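PDB 5H5O: diguanylate cyclase from Xanthomonas campestris pv. campestris, which binds cyclic GMP through its cyclic nucleotide-binding domain and, as a full-length protein, probably makes cyclic di-GMP from two GTP molecules. Local coordinates for residues A28-A34 and A77-S83; Q38-T44 and D87-L93; F65-L69 and R115-V120. All coordinates share one frame; numbering follows the deposited sequence.

Interaction 1. Residues A28-A34 and A77-S83. With PCG (cyclic guanosine monophosphate), chain C.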
loop_
_atom_site.group_PDB
_atom_site.type_symbol
_atom_site.label_atom_id
_atom_site.label_comp_id
_atom_site.label_asym_id
_atom_site.label_seq_id
_atom_site.Cartn_x
_atom_site.Cartn_y
_atom_site.Cartn_z
ATOM N N ALA A 28 -6.606 -22.757 -13.888
ATOM C CA ALA A 28 -5.694 -21.742 -13.404
ATOM C C ALA A 28 -6.097 -20.389 -13.979
ATOM O O ALA A 28 -6.505 -20.294 -15.142
ATOM C CB ALA A 28 -4.272 -22.091 -13.799
ATOM N N LEU A 29 -6.005 -19.354 -13.150
ATOM C CA LEU A 29 -6.210 -17.981 -13.587
ATOM C C LEU A 29 -4.858 -17.382 -13.970
ATOM O O LEU A 29 -4.714 -16.732 -15.015
ATOM C CB LEU A 29 -6.851 -17.168 -12.468
ATOM C CG LEU A 29 -7.158 -15.706 -12.774
ATOM C CD1 LEU A 29 -8.217 -15.621 -13.869
ATOM C CD2 LEU A 29 -7.612 -14.985 -11.493
ATOM N N PHE A 30 -3.869 -17.608 -13.111
ATOM C CA PHE A 30 -2.488 -17.289 -13.439
ATOM C C PHE A 30 -1.484 -18.081 -12.597
ATOM O O PHE A 30 -1.824 -18.625 -11.537
ATOM C CB PHE A 30 -2.204 -15.780 -13.346
ATOM C CG PHE A 30 -2.553 -15.162 -12.020
ATOM C CD1 PHE A 30 -1.751 -15.354 -10.910
ATOM C CD2 PHE A 30 -3.661 -14.356 -11.901
ATOM C CE1 PHE A 30 -2.066 -14.775 -9.703
ATOM C CE2 PHE A 30 -3.974 -13.766 -10.710
ATOM C CZ PHE A 30 -3.176 -13.973 -9.601
ATOM N N GLU A 31 -0.247 -18.140 -13.090
ATOM C CA GLU A 31 0.823 -18.868 -12.425
ATOM C C GLU A 31 1.696 -17.947 -11.610
ATOM O O GLU A 31 1.897 -16.776 -11.968
ATOM C CB GLU A 31 1.695 -19.584 -13.456
ATOM C CG GLU A 31 0.919 -20.523 -14.356
ATOM C CD GLU A 31 0.110 -21.533 -13.567
ATOM O OE1 GLU A 31 0.597 -22.006 -12.516
ATOM O OE2 GLU A 31 -1.020 -21.846 -13.993
ATOM N N ARG A 32 2.225 -18.486 -10.514
ATOM C CA ARG A 32 3.143 -17.747 -9.668
ATOM C C ARG A 32 4.386 -17.370 -10.467
ATOM O O ARG A 32 4.945 -18.199 -11.182
ATOM C CB ARG A 32 3.551 -18.586 -8.453
ATOM C CG ARG A 32 4.458 -17.853 -7.464
ATOM C CD ARG A 32 4.658 -18.647 -6.174
ATOM N NE ARG A 32 5.589 -19.757 -6.360
ATOM C CZ ARG A 32 5.224 -21.025 -6.524
ATOM N NH1 ARG A 32 6.154 -21.958 -6.693
ATOM N NH2 ARG A 32 3.934 -21.361 -6.511
ATOM N N GLY A 33 4.802 -16.113 -10.358
ATOM C CA GLY A 33 5.992 -15.647 -11.043
ATOM C C GLY A 33 5.707 -14.970 -12.370
ATOM O O GLY A 33 6.607 -14.402 -12.984
ATOM N N ALA A 34 4.458 -15.022 -12.817
ATOM C CA ALA A 34 4.114 -14.472 -14.119
ATOM C C ALA A 34 3.928 -12.958 -14.058
ATOM O O ALA A 34 3.770 -12.381 -12.987
ATOM C CB ALA A 34 2.866 -15.149 -14.691
ATOM N N ALA A 77 6.023 -9.534 -10.367
ATOM C CA ALA A 77 5.805 -10.940 -10.678
ATOM C C ALA A 77 4.825 -11.496 -9.655
ATOM O O ALA A 77 5.001 -11.293 -8.455
ATOM C CB ALA A 77 7.106 -11.708 -10.628
ATOM N N ARG A 78 3.794 -12.181 -10.143
ATOM C CA ARG A 78 2.740 -12.735 -9.291
ATOM C C ARG A 78 3.334 -13.504 -8.107
ATOM O O ARG A 78 4.112 -14.453 -8.291
ATOM C CB ARG A 78 1.815 -13.655 -10.099
ATOM C CG ARG A 78 1.023 -12.984 -11.233
ATOM C CD ARG A 78 0.018 -11.965 -10.728
ATOM N NE ARG A 78 -0.981 -11.633 -11.745
ATOM C CZ ARG A 78 -1.839 -10.619 -11.631
ATOM N NH1 ARG A 78 -1.806 -9.841 -10.548
ATOM N NH2 ARG A 78 -2.716 -10.367 -12.600
ATOM N N SER A 79 2.973 -13.076 -6.901
ATOM C CA SER A 79 3.462 -13.689 -5.669
ATOM C C SER A 79 2.875 -15.087 -5.437
ATOM O O SER A 79 3.406 -15.878 -4.670
ATOM C CB SER A 79 3.110 -12.814 -4.477
ATOM O OG SER A 79 3.451 -11.476 -4.728
ATOM N N ALA A 80 1.770 -15.388 -6.092
ATOM C CA ALA A 80 1.181 -16.705 -5.932
ATOM C C ALA A 80 0.559 -17.151 -7.229
ATOM O O ALA A 80 0.301 -16.334 -8.111
ATOM C CB ALA A 80 0.147 -16.702 -4.803
ATOM N N GLY A 81 0.351 -18.455 -7.356
ATOM C CA GLY A 81 -0.489 -18.977 -8.410
ATOM C C GLY A 81 -1.942 -18.876 -7.966
ATOM O O GLY A 81 -2.256 -19.052 -6.778
ATOM N N ALA A 82 -2.825 -18.568 -8.911
ATOM C CA ALA A 82 -4.256 -18.468 -8.621
ATOM C C ALA A 82 -5.024 -19.478 -9.454
ATOM O O ALA A 82 -4.763 -19.619 -10.652
ATOM C CB ALA A 82 -4.765 -17.034 -8.885
ATOM N N SER A 83 -5.968 -20.177 -8.821
ATOM C CA SER A 83 -6.725 -21.223 -9.493
ATOM C C SER A 83 -8.097 -21.431 -8.849
ATOM O O SER A 83 -8.306 -21.160 -7.663
ATOM C CB SER A 83 -5.930 -22.539 -9.536
ATOM O OG SER A 83 -5.965 -23.210 -8.283
HETATM P PA PCG C . -0.333 -10.650 -6.910
HETATM O O1A PCG C . -0.898 -9.983 -8.118
HETATM O O2A PCG C . 1.064 -10.728 -6.381
HETATM O "O5'" PCG C . -0.877 -11.816 -7.135
HETATM C "C5'" PCG C . -0.830 -12.744 -6.047
HETATM C "C4'" PCG C . -1.651 -12.070 -4.981
HETATM O "O4'" PCG C . -1.826 -12.648 -3.713
HETATM C "C3'" PCG C . -1.157 -10.686 -4.696
HETATM O "O3'" PCG C . -1.129 -9.925 -5.933
HETATM C "C2'" PCG C . -2.118 -10.289 -3.608
HETATM O "O2'" PCG C . -3.315 -9.626 -4.023
HETATM C "C1'" PCG C . -2.496 -11.636 -2.971
HETATM N N9 PCG C . -2.064 -12.107 -1.613
HETATM C C8 PCG C . -2.878 -12.658 -0.705
HETATM N N7 PCG C . -2.220 -12.979 0.422
HETATM C C5 PCG C . -0.954 -12.638 0.262
HETATM C C6 PCG C . 0.284 -12.700 1.081
HETATM O O6 PCG C . 0.235 -13.175 2.221
HETATM N N1 PCG C . 1.448 -12.227 0.555
HETATM C C2 PCG C . 1.513 -11.704 -0.693
HETATM N N2 PCG C . 2.697 -11.252 -1.158
HETATM N N3 PCG C . 0.401 -11.615 -1.514
HETATM C C4 PCG C . -0.828 -12.057 -1.087
#

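Interaction 2. Residues Q38-T44 and D87-L93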
loop_
_atom_site.group_PDB
_atom_site.type_symbol
_atom_site.label_atom_id
_atom_site.label_comp_id
_atom_site.label_asym_id
_atom_site.label_seq_id
_atom_site.Cartn_x
_atom_site.Cartn_y
_atom_site.Cartn_z
ATOM N N GLN A 38 -3.571 -7.028 -14.022
ATOM C CA GLN A 38 -4.954 -6.848 -13.602
ATOM C C GLN A 38 -5.149 -7.435 -12.225
ATOM O O GLN A 38 -4.420 -8.340 -11.828
ATOM C CB GLN A 38 -5.925 -7.503 -14.585
ATOM C CG GLN A 38 -5.665 -8.948 -14.764
ATOM C CD GLN A 38 -4.936 -9.242 -16.039
ATOM O OE1 GLN A 38 -3.704 -9.276 -16.072
ATOM N NE2 GLN A 38 -5.694 -9.471 -17.110
HETATM N N MSE A 39 -6.120 -6.898 -11.487
HETATM C CA MSE A 39 -6.512 -7.484 -10.217
HETATM C C MSE A 39 -7.871 -8.127 -10.387
HETATM O O MSE A 39 -8.544 -7.932 -11.407
HETATM C CB MSE A 39 -6.605 -6.437 -9.116
HETATM C CG MSE A 39 -7.675 -5.392 -9.357
HETATM SE SE MSE A 39 -7.935 -4.332 -7.756
HETATM C CE MSE A 39 -8.928 -5.601 -6.663
ATOM N N PHE A 40 -8.284 -8.867 -9.368
ATOM C CA PHE A 40 -9.534 -9.616 -9.429
ATOM C C PHE A 40 -10.345 -9.535 -8.147
ATOM O O PHE A 40 -9.793 -9.507 -7.054
ATOM C CB PHE A 40 -9.235 -11.081 -9.727
ATOM C CG PHE A 40 -8.566 -11.295 -11.041
ATOM C CD1 PHE A 40 -9.320 -11.406 -12.202
ATOM C CD2 PHE A 40 -7.181 -11.367 -11.128
ATOM C CE1 PHE A 40 -8.700 -11.597 -13.430
ATOM C CE2 PHE A 40 -6.560 -11.556 -12.346
ATOM C CZ PHE A 40 -7.318 -11.667 -13.500
ATOM N N ILE A 41 -11.667 -9.525 -8.284
ATOM C CA ILE A 41 -12.533 -9.717 -7.124
ATOM C C ILE A 41 -13.413 -10.965 -7.301
ATOM O O ILE A 41 -14.107 -11.120 -8.322
ATOM C CB ILE A 41 -13.416 -8.474 -6.848
ATOM C CG1 ILE A 41 -12.562 -7.192 -6.788
ATOM C CG2 ILE A 41 -14.196 -8.674 -5.575
ATOM C CD1 ILE A 41 -13.303 -5.913 -7.194
ATOM N N VAL A 42 -13.371 -11.859 -6.319
ATOM C CA VAL A 42 -14.264 -13.017 -6.319
ATOM C C VAL A 42 -15.707 -12.569 -6.053
ATOM O O VAL A 42 -15.978 -11.876 -5.068
ATOM C CB VAL A 42 -13.863 -14.045 -5.237
ATOM C CG1 VAL A 42 -14.669 -15.359 -5.385
ATOM C CG2 VAL A 42 -12.342 -14.329 -5.275
ATOM N N VAL A 43 -16.646 -12.957 -6.912
ATOM C CA VAL A 43 -18.058 -12.726 -6.566
ATOM C C VAL A 43 -18.861 -14.021 -6.392
ATOM O O VAL A 43 -19.888 -14.026 -5.734
ATOM C CB VAL A 43 -18.774 -11.762 -7.526
ATOM C CG1 VAL A 43 -18.003 -10.417 -7.627
ATOM C CG2 VAL A 43 -18.972 -12.396 -8.885
ATOM N N THR A 44 -18.394 -15.115 -6.981
ATOM C CA THR A 44 -18.961 -16.417 -6.687
ATOM C C THR A 44 -17.843 -17.431 -6.641
ATOM O O THR A 44 -16.845 -17.275 -7.340
ATOM C CB THR A 44 -19.969 -16.893 -7.769
ATOM O OG1 THR A 44 -19.274 -17.602 -8.792
ATOM C CG2 THR A 44 -20.698 -15.734 -8.407
ATOM N N ASP A 87 -16.305 -23.912 -9.652
ATOM C CA ASP A 87 -16.712 -22.959 -10.679
ATOM C C ASP A 87 -16.828 -21.592 -10.013
ATOM O O ASP A 87 -17.486 -21.445 -8.992
ATOM C CB ASP A 87 -18.066 -23.349 -11.291
ATOM C CG ASP A 87 -17.964 -24.491 -12.306
ATOM O OD1 ASP A 87 -16.894 -25.129 -12.447
ATOM O OD2 ASP A 87 -18.984 -24.749 -12.977
ATOM N N SER A 88 -16.186 -20.587 -10.583
ATOM C CA SER A 88 -16.141 -19.296 -9.919
ATOM C C SER A 88 -16.434 -18.171 -10.884
ATOM O O SER A 88 -16.294 -18.321 -12.096
ATOM C CB SER A 88 -14.763 -19.087 -9.278
ATOM O OG SER A 88 -14.605 -19.936 -8.166
ATOM N N ARG A 89 -16.842 -17.031 -10.346
ATOM C CA ARG A 89 -17.012 -15.849 -11.180
ATOM C C ARG A 89 -16.259 -14.717 -10.516
ATOM O O ARG A 89 -16.261 -14.598 -9.288
ATOM C CB ARG A 89 -18.486 -15.476 -11.334
ATOM C CG ARG A 89 -19.310 -16.426 -12.170
ATOM C CD ARG A 89 -20.760 -16.003 -12.111
ATOM N NE ARG A 89 -21.504 -16.451 -13.273
ATOM C CZ ARG A 89 -22.815 -16.308 -13.414
ATOM N NH1 ARG A 89 -23.517 -15.725 -12.452
ATOM N NH2 ARG A 89 -23.418 -16.753 -14.509
ATOM N N LEU A 90 -15.631 -13.885 -11.344
ATOM C CA LEU A 90 -14.729 -12.847 -10.877
ATOM C C LEU A 90 -15.033 -11.528 -11.545
ATOM O O LEU A 90 -15.465 -11.494 -12.701
ATOM C CB LEU A 90 -13.289 -13.219 -11.222
ATOM C CG LEU A 90 -12.734 -14.588 -10.826
ATOM C CD1 LEU A 90 -11.306 -14.740 -11.308
ATOM C CD2 LEU A 90 -12.777 -14.770 -9.332
ATOM N N ILE A 91 -14.799 -10.438 -10.821
ATOM C CA ILE A 91 -14.617 -9.142 -11.473
ATOM C C ILE A 91 -13.148 -9.027 -11.867
ATOM O O ILE A 91 -12.251 -9.208 -11.038
ATOM C CB ILE A 91 -14.963 -7.970 -10.545
ATOM C CG1 ILE A 91 -16.456 -7.997 -10.188
ATOM C CG2 ILE A 91 -14.560 -6.621 -11.195
ATOM C CD1 ILE A 91 -16.747 -7.283 -8.882
ATOM N N GLU A 92 -12.904 -8.757 -13.142
ATOM C CA GLU A 92 -11.554 -8.525 -13.631
ATOM C C GLU A 92 -11.366 -7.038 -13.930
ATOM O O GLU A 92 -12.087 -6.461 -14.742
ATOM C CB GLU A 92 -11.305 -9.366 -14.870
ATOM C CG GLU A 92 -9.957 -9.168 -15.540
ATOM C CD GLU A 92 -9.817 -10.033 -16.784
ATOM O OE1 GLU A 92 -9.849 -11.274 -16.665
ATOM O OE2 GLU A 92 -9.684 -9.467 -17.882
ATOM N N LEU A 93 -10.390 -6.425 -13.263
ATOM C CA LEU A 93 -10.136 -4.995 -13.394
ATOM C C LEU A 93 -8.748 -4.750 -13.996
ATOM O O LEU A 93 -7.731 -5.041 -13.373
ATOM C CB LEU A 93 -10.249 -4.357 -12.015
ATOM C CG LEU A 93 -10.663 -2.907 -11.746
ATOM C CD1 LEU A 93 -9.468 -2.044 -11.628
ATOM C CD2 LEU A 93 -11.684 -2.323 -12.739
#

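Interaction 3. Residues F65-L69 and R115-V120. With PCG (cyclic guanosine monophosphate), chain C.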
loop_
_atom_site.group_PDB
_atom_site.type_symbol
_atom_site.label_atom_id
_atom_site.label_comp_id
_atom_site.label_asym_id
_atom_site.label_seq_id
_atom_site.Cartn_x
_atom_site.Cartn_y
_atom_site.Cartn_z
ATOM N N PHE A 65 -10.639 -9.785 -2.704
ATOM C CA PHE A 65 -9.877 -9.311 -3.853
ATOM C C PHE A 65 -8.422 -9.737 -3.789
ATOM O O PHE A 65 -7.904 -10.047 -2.725
ATOM C CB PHE A 65 -9.976 -7.792 -3.962
ATOM C CG PHE A 65 -9.232 -7.058 -2.884
ATOM C CD1 PHE A 65 -7.890 -6.718 -3.052
ATOM C CD2 PHE A 65 -9.872 -6.685 -1.714
ATOM C CE1 PHE A 65 -7.198 -6.035 -2.062
ATOM C CE2 PHE A 65 -9.186 -5.987 -0.723
ATOM C CZ PHE A 65 -7.841 -5.667 -0.901
ATOM N N PHE A 66 -7.775 -9.780 -4.942
ATOM C CA PHE A 66 -6.382 -10.209 -5.013
ATOM C C PHE A 66 -5.808 -9.750 -6.328
ATOM O O PHE A 66 -6.554 -9.454 -7.259
ATOM C CB PHE A 66 -6.265 -11.735 -4.900
ATOM C CG PHE A 66 -6.993 -12.504 -5.991
ATOM C CD1 PHE A 66 -6.311 -12.992 -7.098
ATOM C CD2 PHE A 66 -8.349 -12.767 -5.889
ATOM C CE1 PHE A 66 -6.971 -13.728 -8.093
ATOM C CE2 PHE A 66 -9.021 -13.502 -6.884
ATOM C CZ PHE A 66 -8.340 -13.986 -7.974
ATOM N N GLY A 67 -4.484 -9.693 -6.410
ATOM C CA GLY A 67 -3.839 -9.287 -7.641
ATOM C C GLY A 67 -3.604 -7.794 -7.771
ATOM O O GLY A 67 -3.123 -7.336 -8.814
ATOM N N GLU A 68 -3.928 -7.036 -6.720
ATOM C CA GLU A 68 -3.753 -5.576 -6.760
ATOM C C GLU A 68 -2.276 -5.178 -6.878
ATOM O O GLU A 68 -1.970 -4.142 -7.453
ATOM C CB GLU A 68 -4.455 -4.874 -5.577
ATOM C CG GLU A 68 -3.712 -4.887 -4.220
ATOM C CD GLU A 68 -3.640 -6.264 -3.563
ATOM O OE1 GLU A 68 -4.190 -7.234 -4.122
ATOM O OE2 GLU A 68 -3.039 -6.369 -2.474
ATOM N N LEU A 69 -1.373 -6.020 -6.368
ATOM C CA LEU A 69 0.070 -5.802 -6.539
ATOM C C LEU A 69 0.471 -5.805 -8.012
ATOM O O LEU A 69 1.222 -4.932 -8.465
ATOM C CB LEU A 69 0.891 -6.867 -5.796
ATOM C CG LEU A 69 0.679 -6.999 -4.285
ATOM C CD1 LEU A 69 1.622 -8.053 -3.700
ATOM C CD2 LEU A 69 0.860 -5.654 -3.577
ATOM N N ARG A 115 -6.972 0.615 2.473
ATOM C CA ARG A 115 -7.290 -0.720 2.945
ATOM C C ARG A 115 -6.338 -1.771 2.375
ATOM O O ARG A 115 -6.000 -2.721 3.060
ATOM C CB ARG A 115 -8.745 -1.098 2.645
ATOM C CG ARG A 115 -9.769 -0.246 3.362
ATOM C CD ARG A 115 -11.033 -1.064 3.703
ATOM N NE ARG A 115 -11.340 -2.086 2.701
ATOM C CZ ARG A 115 -11.801 -1.814 1.485
ATOM N NH1 ARG A 115 -11.987 -0.549 1.120
ATOM N NH2 ARG A 115 -12.045 -2.802 0.629
ATOM N N SER A 116 -5.891 -1.589 1.136
ATOM C CA SER A 116 -4.911 -2.501 0.550
ATOM C C SER A 116 -3.596 -2.543 1.333
ATOM O O SER A 116 -3.074 -3.621 1.639
ATOM C CB SER A 116 -4.606 -2.094 -0.896
ATOM O OG SER A 116 -5.696 -2.396 -1.740
ATOM N N ILE A 117 -3.050 -1.363 1.620
ATOM C CA ILE A 117 -1.797 -1.248 2.374
ATOM C C ILE A 117 -1.849 -2.001 3.707
ATOM O O ILE A 117 -0.931 -2.746 4.029
ATOM C CB ILE A 117 -1.440 0.218 2.632
ATOM C CG1 ILE A 117 -0.978 0.862 1.331
ATOM C CG2 ILE A 117 -0.331 0.332 3.688
ATOM C CD1 ILE A 117 -1.083 2.380 1.333
ATOM N N VAL A 118 -2.929 -1.813 4.462
ATOM C CA VAL A 118 -3.116 -2.539 5.706
ATOM C C VAL A 118 -3.068 -4.051 5.463
ATOM O O VAL A 118 -2.354 -4.771 6.157
ATOM C CB VAL A 118 -4.445 -2.189 6.389
ATOM C CG1 VAL A 118 -4.620 -3.040 7.637
ATOM C CG2 VAL A 118 -4.507 -0.690 6.736
ATOM N N ARG A 119 -3.804 -4.523 4.457
ATOM C CA ARG A 119 -3.842 -5.948 4.154
ATOM C C ARG A 119 -2.441 -6.456 3.804
ATOM O O ARG A 119 -1.997 -7.475 4.323
ATOM C CB ARG A 119 -4.832 -6.236 3.013
ATOM C CG ARG A 119 -5.322 -7.689 2.946
ATOM C CD ARG A 119 -5.820 -8.067 1.545
ATOM N NE ARG A 119 -4.725 -8.066 0.577
ATOM C CZ ARG A 119 -4.605 -8.904 -0.450
ATOM N NH1 ARG A 119 -5.524 -9.841 -0.679
ATOM N NH2 ARG A 119 -3.553 -8.800 -1.253
ATOM N N VAL A 120 -1.740 -5.715 2.955
ATOM C CA VAL A 120 -0.447 -6.139 2.431
ATOM C C VAL A 120 0.674 -6.101 3.474
ATOM O O VAL A 120 1.568 -6.949 3.463
ATOM C CB VAL A 120 -0.074 -5.332 1.171
ATOM C CG1 VAL A 120 1.357 -5.622 0.730
ATOM C CG2 VAL A 120 -1.049 -5.675 0.049
HETATM P PA PCG C . -0.333 -10.650 -6.910
HETATM O O1A PCG C . -0.898 -9.983 -8.118
HETATM O O2A PCG C . 1.064 -10.728 -6.381
HETATM O "O5'" PCG C . -0.877 -11.816 -7.135
HETATM C "C5'" PCG C . -0.830 -12.744 -6.047
HETATM C "C4'" PCG C . -1.651 -12.070 -4.981
HETATM O "O4'" PCG C . -1.826 -12.648 -3.713
HETATM C "C3'" PCG C . -1.157 -10.686 -4.696
HETATM O "O3'" PCG C . -1.129 -9.925 -5.933
HETATM C "C2'" PCG C . -2.118 -10.289 -3.608
HETATM O "O2'" PCG C . -3.315 -9.626 -4.023
HETATM C "C1'" PCG C . -2.496 -11.636 -2.971
HETATM N N9 PCG C . -2.064 -12.107 -1.613
HETATM C C8 PCG C . -2.878 -12.658 -0.705
HETATM N N7 PCG C . -2.220 -12.979 0.422
HETATM C C5 PCG C . -0.954 -12.638 0.262
HETATM C C6 PCG C . 0.284 -12.700 1.081
HETATM O O6 PCG C . 0.235 -13.175 2.221
HETATM N N1 PCG C . 1.448 -12.227 0.555
HETATM C C2 PCG C . 1.513 -11.704 -0.693
HETATM N N2 PCG C . 2.697 -11.252 -1.158
HETATM N N3 PCG C . 0.401 -11.615 -1.514
HETATM C C4 PCG C . -0.828 -12.057 -1.087
#

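Interaction 1. Residues A28-A34 and A77-S83
Phe30 lies flat between Ala82 and Arg78, and this sandwich is the dense part of the contact. The methyl CB of Ala82 presses on one ring face, 3.5 Å from Phe30 CZ, a place suited to a small residue. Across the opposite face runs the Arg78 side chain, CD first and then the guanidinium, whose plane is only 17° from that of the ring, a stacked cation-pi pair with Arg78 CZ 4.2 Å from the ring centroid. A bend at chi2 (-65°) turns the Arg78 chain over the ring. Next to the ring, a classic beta bulge sets Leu29 and Phe30 against Ala82: Leu29 N bonds to Ala82 O at 2.8 Å, while the bond from Phe30 N is weak. The type II turn from Glu31 to Ala34, with Gly33 at a positive phi (96°), is tied by Gly33 N to Arg78 O (2.7 Å) and Arg78 N to Ala34 O (2.9 Å). The loose side is the exposed Glu31 and Arg32, whose guanidinium leads away. Arg78 NH1 meets cyclic GMP O1A at 2.6 Å, and Ser79 holds O2A through N and OG. Stacking on Phe30 thus restrains an arginine whose charge is probably balanced by the ligand phosphate.

Interaction 2. Residues Q38-T44 and D87-L93
Phe40 and Glu92 stand side by side on one face of an antiparallel strand pair, pointing the same way, with ring and carboxylate planes almost perpendicular (89°). Glu92 has CG anti to the backbone N (chi1 177°) and runs extended from there, which lays it along the ring edge: its CG lies 3.5 Å from Phe40 CE1, and its OE1 meets the same CE1 at 3.4 Å, in the ring plane, where the positive C-H rim suits a carboxylate oxygen. The carboxylate's stronger partner is Arg21, in a salt bridge. Farther along, Leu90 reaches with CD1 to Phe40 CD1 and with CD2 toward Val42, branched apolar groups fitting a buried surface. On the other face Ile41 CB lies 4.0 Å from Ile91 CB, and selenomethionine Met39 sets CG 3.8 Å from Leu93 CB; these two are hydrogen-bonded antiparallel pairs, Phe40 with Glu92 and Val42 with Leu90 non-hydrogen-bonded ones. Val43 crosses Ile91 at about a right angle, Val43 CG1 3.6 Å from Ile91 CD1. There a classic beta bulge lets Val43 N (2.9 Å) and Thr44 N (3.2 Å) both bond to Arg89 O from the same face of its plane. The pair forms the middle of a four-stranded sheet, between strands 19-23 and 65-66; Phe14 of helix 8-17 packs on Met39, Ile41 and Leu93, while Leu29 and Phe30 of the other sheet cover Phe40.

Interaction 3. Residues F65-L69 and R115-V120
Arg119 reaches from helix 106-121 to Glu68 and the cyclic GMP ribose. From CB, with CG anti to the backbone N (chi1 -159°), the chain runs toward Phe65, and its CD settles 4.0 Å from Phe65 CZ. A bend at chi3 (66°) then swings the guanidinium round, so that Phe65 CE1 lies over one of its faces and the ring and guanidinium planes are 21° apart. NE is buried without a polar partner, and NH1 comes near Phe65 O at too poor an angle to bond. NH2 does the polar work: it makes a salt bridge to Glu68 OE2 at 2.8 Å and gives a weak hydrogen bond to the ribose O2'. Residues 65-69, with Gly67 at the N-cap of helix 68-72, form the first part of the phosphate-binding cassette of the cyclic nucleotide-binding fold. Here they grip the sugar: Gly67 N donates to O2' at 2.7 Å, and O2' donates to Glu68 OE1 at 2.5 Å. Arg119 is poorly ordered, so its reach is probably somewhat mobile. Beside the carboxylate, Val120 CG2 packs 3.3 Å from Glu68 OE2 and 4.1 Å from Leu69 CD2, and Leu69 also touches Val121 of the second subunit.

Overall arrangement
The centres of the three contacts lie about 14 to 15 Å from one another. Their segments interleave: all three first segments precede all three second ones. Interaction 1 belongs to the sheet that includes strands 28-30 and 81-84, interaction 2 to the facing sheet, and interaction 3 continues from that second sheet, through strand 65-66, to helix 106-121. A probable backbone bond from Phe40 N to Phe66 O joins interactions 2 and 3, and the Arg78 side chain probably bonds through NH2 to Gln38 O, joining 1 and 2. Interactions 1 and 3 both touch cyclic GMP, at phosphate and ribose, so the ligand bridges beta roll and helix 106-121, the last of this domain construct.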